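PDB 3OEP: urea carboxylase from Thermus thermophilus, which is of unknown function, being a KipI-KipA homologue with cyclophilin-like domains for which hydrolase activity and ATP binding remain tentative. Local coordinates for residues A[126-131]-A[153-158]; A[149-154]-A[166-171]; A[109-114]-A[194-199]. All blocks are in the same frame, centred on the assembly; numbering follows the deposited sequence. Where two conformers were deposited one is given.

Contact 1: A[126-131]-A[153-158]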
ATOM      1  N   LEU A 126     -16.021  -1.827 -12.180  1.00 11.39           N
ATOM      2  CA  LEU A 126     -16.663  -1.968 -13.479  1.00 10.81           C
ATOM      3  C   LEU A 126     -17.930  -1.122 -13.568  1.00 10.99           C
ATOM      4  O   LEU A 126     -18.649  -0.978 -12.586  1.00 13.22           O
ATOM      5  CB  LEU A 126     -17.044  -3.430 -13.682  1.00 12.86           C
ATOM      6  CG  LEU A 126     -15.905  -4.445 -13.644  1.00 14.80           C
ATOM      7  CD1 LEU A 126     -16.395  -5.790 -13.110  1.00 23.92           C
ATOM      8  CD2 LEU A 126     -15.321  -4.597 -15.019  1.00 20.15           C
ATOM      9  N   ALA A 127     -18.202  -0.581 -14.751  1.00 11.41           N
ATOM     10  CA  ALA A 127     -19.439   0.167 -14.999  1.00 12.44           C
ATOM     11  C   ALA A 127     -19.834  -0.078 -16.454  1.00 12.82           C
ATOM     12  O   ALA A 127     -18.964  -0.441 -17.248  1.00 12.29           O
ATOM     13  CB  ALA A 127     -19.226   1.669 -14.728  1.00 12.66           C
ATOM     14  N   GLU A 128     -21.102   0.099 -16.846  1.00 13.69           N
ATOM     15  CA  GLU A 128     -22.210   0.591 -16.016  1.00 13.71           C
ATOM     16  C   GLU A 128     -23.230  -0.490 -15.668  1.00 12.97           C
ATOM     17  O   GLU A 128     -23.735  -1.200 -16.548  1.00 15.46           O
ATOM     18  CB  GLU A 128     -22.985   1.681 -16.772  1.00 16.61           C
ATOM     19  CG  GLU A 128     -22.186   2.924 -17.118  1.00 19.37           C
ATOM     20  CD  GLU A 128     -22.959   3.924 -17.977  1.00 29.44           C
ATOM     21  OE1 GLU A 128     -24.101   3.633 -18.415  1.00 26.39           O
ATOM     22  OE2 GLU A 128     -22.405   5.011 -18.231  1.00 31.98           O
ATOM     23  N   VAL A 129     -23.583  -0.561 -14.390  1.00 12.79           N
ATOM     24  CA  VAL A 129     -24.724  -1.355 -13.935  1.00 13.81           C
ATOM     25  C   VAL A 129     -26.014  -0.775 -14.528  1.00 13.92           C
ATOM     26  O   VAL A 129     -26.202   0.450 -14.571  1.00 14.06           O
ATOM     27  CB  VAL A 129     -24.796  -1.368 -12.378  1.00 13.85           C
ATOM     28  CG1 VAL A 129     -26.092  -1.995 -11.872  1.00 11.80           C
ATOM     29  CG2 VAL A 129     -23.599  -2.101 -11.796  1.00 12.95           C
ATOM     30  N   GLU A 130     -26.889  -1.657 -15.010  1.00 14.54           N
ATOM     31  CA  GLU A 130     -28.187  -1.245 -15.552  1.00 15.85           C
ATOM     32  C   GLU A 130     -28.936  -0.384 -14.539  1.00 14.72           C
ATOM     33  O   GLU A 130     -28.909  -0.675 -13.352  1.00 15.49           O
ATOM     34  CB  GLU A 130     -29.047  -2.467 -15.890  1.00 16.46           C
ATOM     35  CG  GLU A 130     -28.563  -3.278 -17.084  1.00 19.94           C
ATOM     36  CD  GLU A 130     -28.710  -2.539 -18.403  1.00 26.84           C
ATOM     37  OE1 GLU A 130     -29.841  -2.133 -18.739  1.00 30.59           O
ATOM     38  OE2 GLU A 130     -27.695  -2.376 -19.109  1.00 31.99           O
ATOM     39  N   PRO A 131     -29.618   0.680 -15.004  1.00 16.82           N
ATOM     40  CA  PRO A 131     -30.361   1.544 -14.084  1.00 17.09           C
ATOM     41  C   PRO A 131     -31.236   0.812 -13.059  1.00 17.29           C
ATOM     42  O   PRO A 131     -31.222   1.169 -11.879  1.00 16.65           O
ATOM     43  CB  PRO A 131     -31.223   2.380 -15.030  1.00 19.79           C
ATOM     44  CG  PRO A 131     -30.380   2.502 -16.258  1.00 19.96           C
ATOM     45  CD  PRO A 131     -29.688   1.177 -16.393  1.00 19.11           C
ATOM     46  N   ALA A 153     -22.810  -1.629  -6.251  1.00 12.55           N
ATOM     47  CA  ALA A 153     -23.162  -0.423  -5.521  1.00 14.39           C
ATOM     48  C   ALA A 153     -23.320   0.686  -6.542  1.00 14.26           C
ATOM     49  O   ALA A 153     -22.381   1.013  -7.273  1.00 12.57           O
ATOM     50  CB  ALA A 153     -22.102  -0.076  -4.499  1.00 15.20           C
ATOM     51  N   GLY A 154     -24.524   1.242  -6.599  1.00 14.73           N
ATOM     52  CA  GLY A 154     -24.873   2.249  -7.588  1.00 15.88           C
ATOM     53  C   GLY A 154     -24.587   1.767  -9.000  1.00 14.10           C
ATOM     54  O   GLY A 154     -24.956   0.656  -9.374  1.00 15.07           O
ATOM     55  N   VAL A 155     -23.902   2.605  -9.776  1.00 15.75           N
ATOM     56  CA  VAL A 155     -23.589   2.302 -11.178  1.00 13.57           C
ATOM     57  C   VAL A 155     -22.420   1.314 -11.344  1.00 13.73           C
ATOM     58  O   VAL A 155     -22.078   0.937 -12.469  1.00 14.21           O
ATOM     59  CB  VAL A 155     -23.290   3.615 -11.957  1.00 16.25           C
ATOM     60  CG1 VAL A 155     -21.928   4.170 -11.572  1.00 14.87           C
ATOM     61  CG2 VAL A 155     -23.396   3.405 -13.471  1.00 17.23           C
ATOM     62  N   GLN A 156     -21.816   0.888 -10.235  1.00 12.81           N
ATOM     63  CA  GLN A 156     -20.618   0.052 -10.296  1.00 13.06           C
ATOM     64  C   GLN A 156     -20.838  -1.382  -9.840  1.00 12.98           C
ATOM     65  O   GLN A 156     -21.670  -1.661  -8.975  1.00 13.49           O
ATOM     66  CB  GLN A 156     -19.510   0.663  -9.448  1.00 15.09           C
ATOM     67  CG  GLN A 156     -19.093   2.045  -9.885  1.00 16.78           C
ATOM     68  CD  GLN A 156     -17.837   2.488  -9.183  1.00 23.21           C
ATOM     69  OE1 GLN A 156     -16.747   2.357  -9.725  1.00 25.48           O
ATOM     70  NE2 GLN A 156     -17.975   2.975  -7.953  1.00 25.06           N
ATOM     71  N   THR A 157     -20.072  -2.289 -10.436  1.00 12.78           N
ATOM     72  CA  THR A 157     -19.982  -3.652  -9.948  1.00 11.50           C
ATOM     73  C   THR A 157     -18.500  -3.982  -9.793  1.00 13.30           C
ATOM     74  O   THR A 157     -17.641  -3.354 -10.413  1.00 12.95           O
ATOM     75  CB  THR A 157     -20.742  -4.657 -10.865  1.00 13.64           C
ATOM     76  OG1 THR A 157     -20.757  -5.962 -10.265  1.00 12.72           O
ATOM     77  CG2 THR A 157     -20.117  -4.742 -12.249  1.00 13.82           C
ATOM     78  N   GLY A 158     -18.196  -4.938  -8.930  1.00 13.48           N
ATOM     79  CA  GLY A 158     -16.812  -5.273  -8.648  1.00 14.11           C
ATOM     80  C   GLY A 158     -16.652  -6.709  -8.207  1.00 13.70           C
ATOM     81  O   GLY A 158     -17.637  -7.400  -7.922  1.00 12.47           O
TER
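A tight beta hairpin, turned by a type II' turn from Ala153 to Gln156, sets its returning strand against the end of strand 124-127. Gly154 suits the first corner because its positive phi (54°) is strained for other residues. Beyond the turn, Leu126 and Thr157 form an antiparallel hydrogen-bonded pair: Leu126 N reaches Thr157 O at 2.8 Å, nearly along the C=O axis, and Thr157 N returns to Leu126 O at 2.9 Å from above the carbonyl plane. Regular pairing would next bring Glu128 N to Val155 O. A cis peptide between Ala127 and Glu128 bends the chain here, and Val129 N makes that bond instead, 2.9 Å to Val155 O and almost perfectly straight at 178°. Strand 124-127, an inner strand of the cyclophilin-like sheet between 156-159 and 112-117, thus ends here, and its loop is still bonded to the hairpin. Val129 is beta-branched, and both branches are used: CG2 lies 3.4 Å from Gln156 O, while CG1 leans on the Gly154 carbonyl. Thr157 places OG1 anti to its backbone N (chi1 -173°), where it is bonded to Ala151 O and His107 NE2, so its methyl CG2 takes the crowded position and meets Leu126 CB obliquely at 3.6 Å. Toward solvent, where Glu128 is exposed, Val155 CG2 crosses its aliphatic part, 3.7 Å from Glu128 CB, while the carboxylate extends away.

Contact 2: A[149-154]-A[166-171]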
ATOM      1  N   ALA A 149     -16.116 -12.624  -4.133  1.00 11.93           N
ATOM      2  CA  ALA A 149     -17.457 -12.051  -4.067  1.00 13.30           C
ATOM      3  C   ALA A 149     -17.665 -11.054  -5.206  1.00 12.16           C
ATOM      4  O   ALA A 149     -16.801 -10.223  -5.490  1.00 12.65           O
ATOM      5  CB  ALA A 149     -17.693 -11.376  -2.711  1.00 13.90           C
ATOM      6  N   VAL A 150     -18.806 -11.183  -5.873  1.00 11.42           N
ATOM      7  CA  VAL A 150     -19.237 -10.277  -6.932  1.00 10.80           C
ATOM      8  C   VAL A 150     -20.326  -9.376  -6.342  1.00 11.51           C
ATOM      9  O   VAL A 150     -21.310  -9.867  -5.774  1.00 12.65           O
ATOM     10  CB  VAL A 150     -19.794 -11.062  -8.132  1.00 11.28           C
ATOM     11  CG1 VAL A 150     -20.434 -10.121  -9.160  1.00 12.91           C
ATOM     12  CG2 VAL A 150     -18.688 -11.917  -8.779  1.00 15.28           C
ATOM     13  N   ALA A 151     -20.166  -8.064  -6.499  1.00 11.61           N
ATOM     14  CA  ALA A 151     -20.963  -7.101  -5.740  1.00 12.01           C
ATOM     15  C   ALA A 151     -21.342  -5.874  -6.544  1.00 12.38           C
ATOM     16  O   ALA A 151     -20.692  -5.555  -7.543  1.00 12.86           O
ATOM     17  CB  ALA A 151     -20.205  -6.684  -4.478  1.00 12.62           C
ATOM     18  N   VAL A 152     -22.412  -5.202  -6.120  1.00 12.02           N
ATOM     19  CA  VAL A 152     -22.849  -3.974  -6.781  1.00 12.34           C
ATOM     20  C   VAL A 152     -23.084  -2.838  -5.789  1.00 12.61           C
ATOM     21  O   VAL A 152     -23.507  -3.046  -4.648  1.00 13.40           O
ATOM     22  CB  VAL A 152     -24.129  -4.171  -7.635  1.00 12.47           C
ATOM     23  CG1 VAL A 152     -23.885  -5.170  -8.763  1.00 13.12           C
ATOM     24  CG2 VAL A 152     -25.322  -4.611  -6.767  1.00 12.35           C
ATOM     25  N   ALA A 153     -22.810  -1.629  -6.251  1.00 12.55           N
ATOM     26  CA  ALA A 153     -23.162  -0.423  -5.521  1.00 14.39           C
ATOM     27  C   ALA A 153     -23.320   0.686  -6.542  1.00 14.26           C
ATOM     28  O   ALA A 153     -22.381   1.013  -7.273  1.00 12.57           O
ATOM     29  CB  ALA A 153     -22.102  -0.076  -4.499  1.00 15.20           C
ATOM     30  N   GLY A 154     -24.524   1.242  -6.599  1.00 14.73           N
ATOM     31  CA  GLY A 154     -24.873   2.249  -7.588  1.00 15.88           C
ATOM     32  C   GLY A 154     -24.587   1.767  -9.000  1.00 14.10           C
ATOM     33  O   GLY A 154     -24.956   0.656  -9.374  1.00 15.07           O
ATOM     34  N   GLY A 166     -15.982  -4.650   3.410  1.00 24.82           N
ATOM     35  CA  GLY A 166     -16.691  -4.097   2.261  1.00 22.61           C
ATOM     36  C   GLY A 166     -18.173  -3.921   2.498  1.00 20.83           C
ATOM     37  O   GLY A 166     -18.804  -4.730   3.177  1.00 20.76           O
ATOM     38  N   GLY A 167     -18.726  -2.855   1.924  1.00 21.16           N
ATOM     39  CA  GLY A 167     -20.135  -2.528   2.087  1.00 20.99           C
ATOM     40  C   GLY A 167     -20.953  -2.640   0.813  1.00 19.60           C
ATOM     41  O   GLY A 167     -22.111  -2.233   0.792  1.00 22.21           O
ATOM     42  N   TRP A 168     -20.370  -3.191  -0.248  1.00 19.37           N
ATOM     43  CA  TRP A 168     -21.115  -3.387  -1.496  1.00 17.97           C
ATOM     44  C   TRP A 168     -22.089  -4.557  -1.348  1.00 17.95           C
ATOM     45  O   TRP A 168     -21.949  -5.392  -0.448  1.00 17.73           O
ATOM     46  CB  TRP A 168     -20.160  -3.570  -2.684  1.00 18.46           C
ATOM     47  CG  TRP A 168     -19.512  -2.283  -3.126  1.00 19.04           C
ATOM     48  CD1 TRP A 168     -19.367  -1.139  -2.389  1.00 20.10           C
ATOM     49  CD2 TRP A 168     -18.913  -2.012  -4.401  1.00 16.66           C
ATOM     50  NE1 TRP A 168     -18.726  -0.175  -3.123  1.00 20.78           N
ATOM     51  CE2 TRP A 168     -18.431  -0.684  -4.361  1.00 19.28           C
ATOM     52  CE3 TRP A 168     -18.735  -2.763  -5.569  1.00 19.12           C
ATOM     53  CZ2 TRP A 168     -17.784  -0.091  -5.445  1.00 20.92           C
ATOM     54  CZ3 TRP A 168     -18.089  -2.172  -6.648  1.00 19.97           C
ATOM     55  CH2 TRP A 168     -17.623  -0.846  -6.578  1.00 21.67           C
ATOM     56  N   ASN A 169     -23.103  -4.576  -2.209  1.00 15.73           N
ATOM     57  CA  ASN A 169     -24.176  -5.559  -2.126  1.00 15.13           C
ATOM     58  C   ASN A 169     -23.758  -6.835  -2.849  1.00 14.04           C
ATOM     59  O   ASN A 169     -23.528  -6.819  -4.060  1.00 14.02           O
ATOM     60  CB  ASN A 169     -25.452  -4.991  -2.743  1.00 14.93           C
ATOM     61  CG  ASN A 169     -25.928  -3.730  -2.045  1.00 17.58           C
ATOM     62  OD1 ASN A 169     -26.461  -3.789  -0.935  1.00 18.96           O
ATOM     63  ND2 ASN A 169     -25.740  -2.573  -2.694  1.00 17.04           N
ATOM     64  N   LEU A 170     -23.656  -7.932  -2.102  1.00 14.42           N
ATOM     65  CA  LEU A 170     -23.077  -9.178  -2.614  1.00 13.65           C
ATOM     66  C   LEU A 170     -24.109 -10.012  -3.370  1.00 12.60           C
ATOM     67  O   LEU A 170     -25.085 -10.493  -2.784  1.00 13.53           O
ATOM     68  CB  LEU A 170     -22.483 -10.005  -1.471  1.00 13.64           C
ATOM     69  CG  LEU A 170     -21.536  -9.283  -0.513  1.00 14.45           C
ATOM     70  CD1 LEU A 170     -20.950 -10.294   0.487  1.00 16.32           C
ATOM     71  CD2 LEU A 170     -20.428  -8.546  -1.253  1.00 14.86           C
ATOM     72  N   LEU A 171     -23.884 -10.169  -4.671  1.00 12.02           N
ATOM     73  CA  LEU A 171     -24.801 -10.885  -5.556  1.00 11.78           C
ATOM     74  C   LEU A 171     -24.366 -12.317  -5.865  1.00 13.64           C
ATOM     75  O   LEU A 171     -25.203 -13.166  -6.167  1.00 13.57           O
ATOM     76  CB  LEU A 171     -24.944 -10.142  -6.885  1.00 12.40           C
ATOM     77  CG  LEU A 171     -25.441  -8.706  -6.841  1.00 13.42           C
ATOM     78  CD1 LEU A 171     -25.789  -8.241  -8.247  1.00 18.19           C
ATOM     79  CD2 LEU A 171     -26.648  -8.592  -5.902  1.00 15.29           C
TER
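Ala153 CB sits squarely over the five-membered ring of Trp168, 3.5 Å from its centroid and 3° off the normal, a CH-pi contact that a small methyl makes without pushing the indole away. On the same side of the strands Ala151 CB fits between two neighbours, 3.6 Å from Trp168 CB and 3.7 Å from Leu170 CD2; alanine allows the backbones to approach closely here, at a non-hydrogen-bonded pair. On the other face Val152 CG1 meets Leu171 CD1 at 3.7 Å, the two side chains crossing at about a right angle. Outward lies the backbone pairing of Val152 with Asn169. Val152 N is held by Asn169 O at 2.8 Å, on a lone pair, and Val152 O accepts twice, from Asn169 N at 2.9 Å and from the Asn169 side-chain ND2 at 3.0 Å. With CG beside its own backbone N (chi1 -60°), Asn169 turns its amide back onto that carbonyl, and ND2 also donates to Pro136 O. Leu171 N to Val150 O, 2.8 Å, continues the antiparallel pairing of these cyclophilin-like strands. His107 of helix 100-108 packs on Val150, Val152 and Leu171, helix 89-96 lies against Asn169 and Leu171, and strand 156-159 flanks Trp168 through Gln156.

Contact 3: A[109-114]-A[194-199]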
ATOM      1  N   LYS A 109     -26.400  -8.359 -18.213  1.00 14.40           N
ATOM      2  CA  LYS A 109     -26.741  -7.671 -19.468  1.00 15.18           C
ATOM      3  C   LYS A 109     -25.627  -6.791 -20.074  1.00 14.84           C
ATOM      4  O   LYS A 109     -25.337  -6.915 -21.262  1.00 17.07           O
ATOM      5  CB  LYS A 109     -28.043  -6.875 -19.316  1.00 17.05           C
ATOM      6  CG  LYS A 109     -28.605  -6.348 -20.623  1.00 21.28           C
ATOM      7  CD  LYS A 109     -30.010  -5.791 -20.429  1.00 24.79           C
ATOM      8  CE  LYS A 109     -30.603  -5.271 -21.737  1.00 32.31           C
ATOM      9  NZ  LYS A 109     -30.048  -3.941 -22.117  1.00 36.97           N
ATOM     10  N   PRO A 110     -25.002  -5.901 -19.278  1.00 13.97           N
ATOM     11  CA  PRO A 110     -24.045  -4.985 -19.900  1.00 14.35           C
ATOM     12  C   PRO A 110     -22.741  -5.613 -20.373  1.00 14.80           C
ATOM     13  O   PRO A 110     -22.320  -6.651 -19.865  1.00 15.92           O
ATOM     14  CB  PRO A 110     -23.725  -3.978 -18.776  1.00 14.73           C
ATOM     15  CG  PRO A 110     -24.792  -4.138 -17.780  1.00 14.87           C
ATOM     16  CD  PRO A 110     -25.205  -5.579 -17.856  1.00 13.57           C
ATOM     17  N   LEU A 111     -22.111  -4.965 -21.343  1.00 15.69           N
ATOM     18  CA  LEU A 111     -20.693  -5.170 -21.588  1.00 15.32           C
ATOM     19  C   LEU A 111     -19.992  -4.121 -20.738  1.00 16.12           C
ATOM     20  O   LEU A 111     -19.978  -2.937 -21.083  1.00 16.34           O
ATOM     21  CB  LEU A 111     -20.352  -5.001 -23.067  1.00 17.67           C
ATOM     22  CG  LEU A 111     -18.873  -5.224 -23.399  1.00 19.80           C
ATOM     23  CD1 LEU A 111     -18.430  -6.631 -23.008  1.00 20.22           C
ATOM     24  CD2 LEU A 111     -18.630  -4.971 -24.882  1.00 23.21           C
ATOM     25  N   TYR A 112     -19.454  -4.551 -19.604  1.00 14.33           N
ATOM     26  CA  TYR A 112     -18.835  -3.631 -18.654  1.00 14.41           C
ATOM     27  C   TYR A 112     -17.447  -3.222 -19.106  1.00 14.22           C
ATOM     28  O   TYR A 112     -16.822  -3.898 -19.916  1.00 14.47           O
ATOM     29  CB  TYR A 112     -18.704  -4.280 -17.289  1.00 13.08           C
ATOM     30  CG  TYR A 112     -20.011  -4.605 -16.603  1.00 12.46           C
ATOM     31  CD1 TYR A 112     -20.586  -5.860 -16.726  1.00 14.68           C
ATOM     32  CD2 TYR A 112     -20.665  -3.658 -15.825  1.00 11.74           C
ATOM     33  CE1 TYR A 112     -21.782  -6.164 -16.088  1.00 11.78           C
ATOM     34  CE2 TYR A 112     -21.851  -3.955 -15.178  1.00 11.14           C
ATOM     35  CZ  TYR A 112     -22.405  -5.212 -15.311  1.00 12.18           C
ATOM     36  OH  TYR A 112     -23.586  -5.520 -14.668  1.00 14.16           O
ATOM     37  N   ARG A 113     -16.978  -2.111 -18.557  1.00 14.40           N
ATOM     38  CA  ARG A 113     -15.620  -1.642 -18.742  1.00 14.51           C
ATOM     39  C   ARG A 113     -14.960  -1.507 -17.375  1.00 13.81           C
ATOM     40  O   ARG A 113     -15.592  -1.043 -16.421  1.00 14.42           O
ATOM     41  CB  ARG A 113     -15.647  -0.284 -19.441  1.00 15.88           C
ATOM     42  CG  ARG A 113     -14.300   0.355 -19.655  1.00 19.58           C
ATOM     43  CD  ARG A 113     -14.465   1.744 -20.260  1.00 23.72           C
ATOM     44  NE  ARG A 113     -13.175   2.410 -20.362  1.00 26.34           N
ATOM     45  CZ  ARG A 113     -12.352   2.330 -21.405  1.00 31.11           C
ATOM     46  NH1 ARG A 113     -12.674   1.624 -22.488  1.00 31.29           N
ATOM     47  NH2 ARG A 113     -11.191   2.976 -21.365  1.00 33.43           N
ATOM     48  N   VAL A 114     -13.696  -1.909 -17.282  1.00 13.23           N
ATOM     49  CA  VAL A 114     -12.897  -1.689 -16.083  1.00 13.02           C
ATOM     50  C   VAL A 114     -12.434  -0.233 -16.061  1.00 13.88           C
ATOM     51  O   VAL A 114     -11.532   0.144 -16.810  1.00 15.47           O
ATOM     52  CB  VAL A 114     -11.656  -2.613 -16.025  1.00 14.53           C
ATOM     53  CG1 VAL A 114     -10.838  -2.327 -14.767  1.00 15.94           C
ATOM     54  CG2 VAL A 114     -12.080  -4.084 -16.083  1.00 16.30           C
ATOM     55  N   ARG A 194     -12.811  -4.931 -21.257  1.00 18.06           N
ATOM     56  CA  ARG A 194     -14.254  -5.116 -21.239  1.00 18.38           C
ATOM     57  C   ARG A 194     -14.535  -6.457 -20.576  1.00 18.74           C
ATOM     58  O   ARG A 194     -13.741  -7.397 -20.677  1.00 19.35           O
ATOM     59  CB  ARG A 194     -14.843  -5.062 -22.648  1.00 20.16           C
ATOM     60  CG  ARG A 194     -14.497  -3.797 -23.436  1.00 24.10           C
ATOM     61  CD  ARG A 194     -14.901  -2.516 -22.710  1.00 26.95           C
ATOM     62  NE  ARG A 194     -16.353  -2.367 -22.582  1.00 29.74           N
ATOM     63  CZ  ARG A 194     -17.160  -1.827 -23.499  1.00 34.55           C
ATOM     64  NH1 ARG A 194     -16.683  -1.376 -24.660  1.00 31.29           N
ATOM     65  NH2 ARG A 194     -18.466  -1.742 -23.257  1.00 34.62           N
ATOM     66  N   VAL A 195     -15.657  -6.526 -19.877  1.00 16.46           N
ATOM     67  CA  VAL A 195     -15.976  -7.678 -19.055  1.00 16.76           C
ATOM     68  C   VAL A 195     -17.438  -8.049 -19.217  1.00 16.74           C
ATOM     69  O   VAL A 195     -18.309  -7.176 -19.248  1.00 14.78           O
ATOM     70  CB  VAL A 195     -15.714  -7.376 -17.566  1.00 17.18           C
ATOM     71  CG1 VAL A 195     -16.210  -8.519 -16.683  1.00 19.98           C
ATOM     72  CG2 VAL A 195     -14.229  -7.100 -17.328  1.00 20.27           C
ATOM     73  N   ARG A 196     -17.700  -9.346 -19.333  1.00 15.08           N
ATOM     74  CA  ARG A 196     -19.063  -9.871 -19.334  0.50 17.01           C
ATOM     75  C   ARG A 196     -19.185 -10.941 -18.262  1.00 16.61           C
ATOM     76  O   ARG A 196     -18.299 -11.789 -18.128  1.00 18.13           O
ATOM     77  CB  ARG A 196     -19.438 -10.451 -20.701  0.50 19.20           C
ATOM     78  CG  ARG A 196     -19.847  -9.401 -21.722  0.50 22.24           C
ATOM     79  CD  ARG A 196     -20.715  -9.972 -22.829  0.50 25.10           C
ATOM     80  NE  ARG A 196     -21.932 -10.608 -22.331  0.50 23.70           N
ATOM     81  CZ  ARG A 196     -23.039  -9.954 -21.992  0.50 21.98           C
ATOM     82  NH1 ARG A 196     -23.089  -8.630 -22.076  0.50 16.93           N
ATOM     83  NH2 ARG A 196     -24.094 -10.627 -21.560  0.50 18.85           N
ATOM     84  N   PHE A 197     -20.270 -10.886 -17.495  1.00 12.84           N
ATOM     85  CA  PHE A 197     -20.585 -11.899 -16.509  1.00 12.21           C
ATOM     86  C   PHE A 197     -21.529 -12.918 -17.125  1.00 13.63           C
ATOM     87  O   PHE A 197     -22.373 -12.577 -17.962  1.00 13.59           O
ATOM     88  CB  PHE A 197     -21.255 -11.273 -15.287  1.00 11.05           C
ATOM     89  CG  PHE A 197     -20.340 -10.411 -14.461  1.00 12.52           C
ATOM     90  CD1 PHE A 197     -19.520 -10.966 -13.504  1.00 15.35           C
ATOM     91  CD2 PHE A 197     -20.323  -9.039 -14.629  1.00 13.98           C
ATOM     92  CE1 PHE A 197     -18.688 -10.169 -12.727  1.00 16.02           C
ATOM     93  CE2 PHE A 197     -19.483  -8.237 -13.860  1.00 13.93           C
ATOM     94  CZ  PHE A 197     -18.672  -8.809 -12.912  1.00 13.90           C
ATOM     95  N   LEU A 198     -21.390 -14.168 -16.705  1.00 13.70           N
ATOM     96  CA  LEU A 198     -22.235 -15.244 -17.201  1.00 16.11           C
ATOM     97  C   LEU A 198     -22.551 -16.219 -16.081  1.00 14.29           C
ATOM     98  O   LEU A 198     -21.643 -16.715 -15.425  1.00 15.73           O
ATOM     99  CB  LEU A 198     -21.515 -15.971 -18.330  1.00 18.68           C
ATOM    100  CG  LEU A 198     -22.270 -17.123 -18.982  1.00 26.46           C
ATOM    101  CD1 LEU A 198     -23.522 -16.614 -19.684  1.00 31.49           C
ATOM    102  CD2 LEU A 198     -21.343 -17.838 -19.951  1.00 30.34           C
ATOM    103  N   GLU A 199     -23.835 -16.501 -15.863  1.00 13.43           N
ATOM    104  CA  GLU A 199     -24.227 -17.428 -14.811  1.00 12.94           C
ATOM    105  C   GLU A 199     -23.664 -18.810 -15.137  1.00 13.27           C
ATOM    106  O   GLU A 199     -23.756 -19.281 -16.276  1.00 12.91           O
ATOM    107  CB  GLU A 199     -25.749 -17.502 -14.647  1.00 14.15           C
ATOM    108  CG  GLU A 199     -26.171 -18.384 -13.467  1.00 15.76           C
ATOM    109  CD  GLU A 199     -27.660 -18.320 -13.167  1.00 20.30           C
ATOM    110  OE1 GLU A 199     -28.453 -18.078 -14.096  1.00 22.28           O
ATOM    111  OE2 GLU A 199     -28.035 -18.528 -11.993  1.00 22.34           O
TER
HETATM  112  O   HOH W   1     -22.189  -8.885 -18.335  1.00 11.41           O
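Tyr112 O is gripped by two N-H donors, Val195 N at 2.9 Å and Arg194 NE at 3.1 Å, both above the carbonyl plane, with a weaker CA-H...O contact from Arg194 CA beside them. The backbone bond is returned by Tyr112 N to Val195 O, in the carbonyl plane. Arg194 reaches back because its chain folds at chi2 (-56°) and chi3 (-67°), which also carries NH2 to Leu111 O at 2.9 Å; that oxygen lies in the guanidinium plane, while Leu111 CD2 covers one face of the group. An alanine in place of Arg194 would remove both side-chain donors and would probably leave the Leu111 and Tyr112 carbonyls less firmly held and the Leu111 side chain less well packed. The pairing joins residues some eighty positions apart: strand 194-199 runs antiparallel to strand 112-117 and also pairs with strand 77-83, so it closes the seven-stranded sheet of the cyclophilin-like domain. On the face that carries Tyr112 and Val195 both residues are buried, and Phe197 packs there, turning its edge toward the face of Tyr112 in an offset edge-to-face pair, centroids 5.5 Å apart and planes at 82°. Pro110 CB lies over a face of the tyrosine, whose OH is tied to His107 O. Nearby, Val114 CG2 meets Val195 CG2 at 3.9 Å. Arg196, in one of two conformers, bends at chi3 to give NH1 to Lys109 O at 2.9 Å, its aliphatic CG lying 3.4 Å from Leu111 CD1. A water over one face of the Arg196 guanidinium donates to Pro110 O and accepts from Phe197 N, joining the two segments.

Overall arrangement
All three contacts belong to one seven-stranded sheet of the cyclophilin-like domain. Contacts 1 and 2 share Ala153 and Gly154, the first two residues of the hairpin turn, and lie about 10 Å apart between centres; Gly158 N to Ala151 O, 2.9 Å, ties their strands. Contact 3 is also about 10 Å from contact 1 between centres, joined by Arg113 N to Ala127 O at 2.9 Å and by Leu126 CD2 against Val114 CG2 at 3.4 Å. Contacts 2 and 3, with centres about 15 Å apart, meet where Val150 CG1 touches Phe197 CE1 at 4.0 Å. Along the chain, contact 3 encloses the other two. A glycerol, probably from the crystallisation liquor, has its nearest atom about 3 Å from the Trp168 side chain and may mark a pocket beside contact 2.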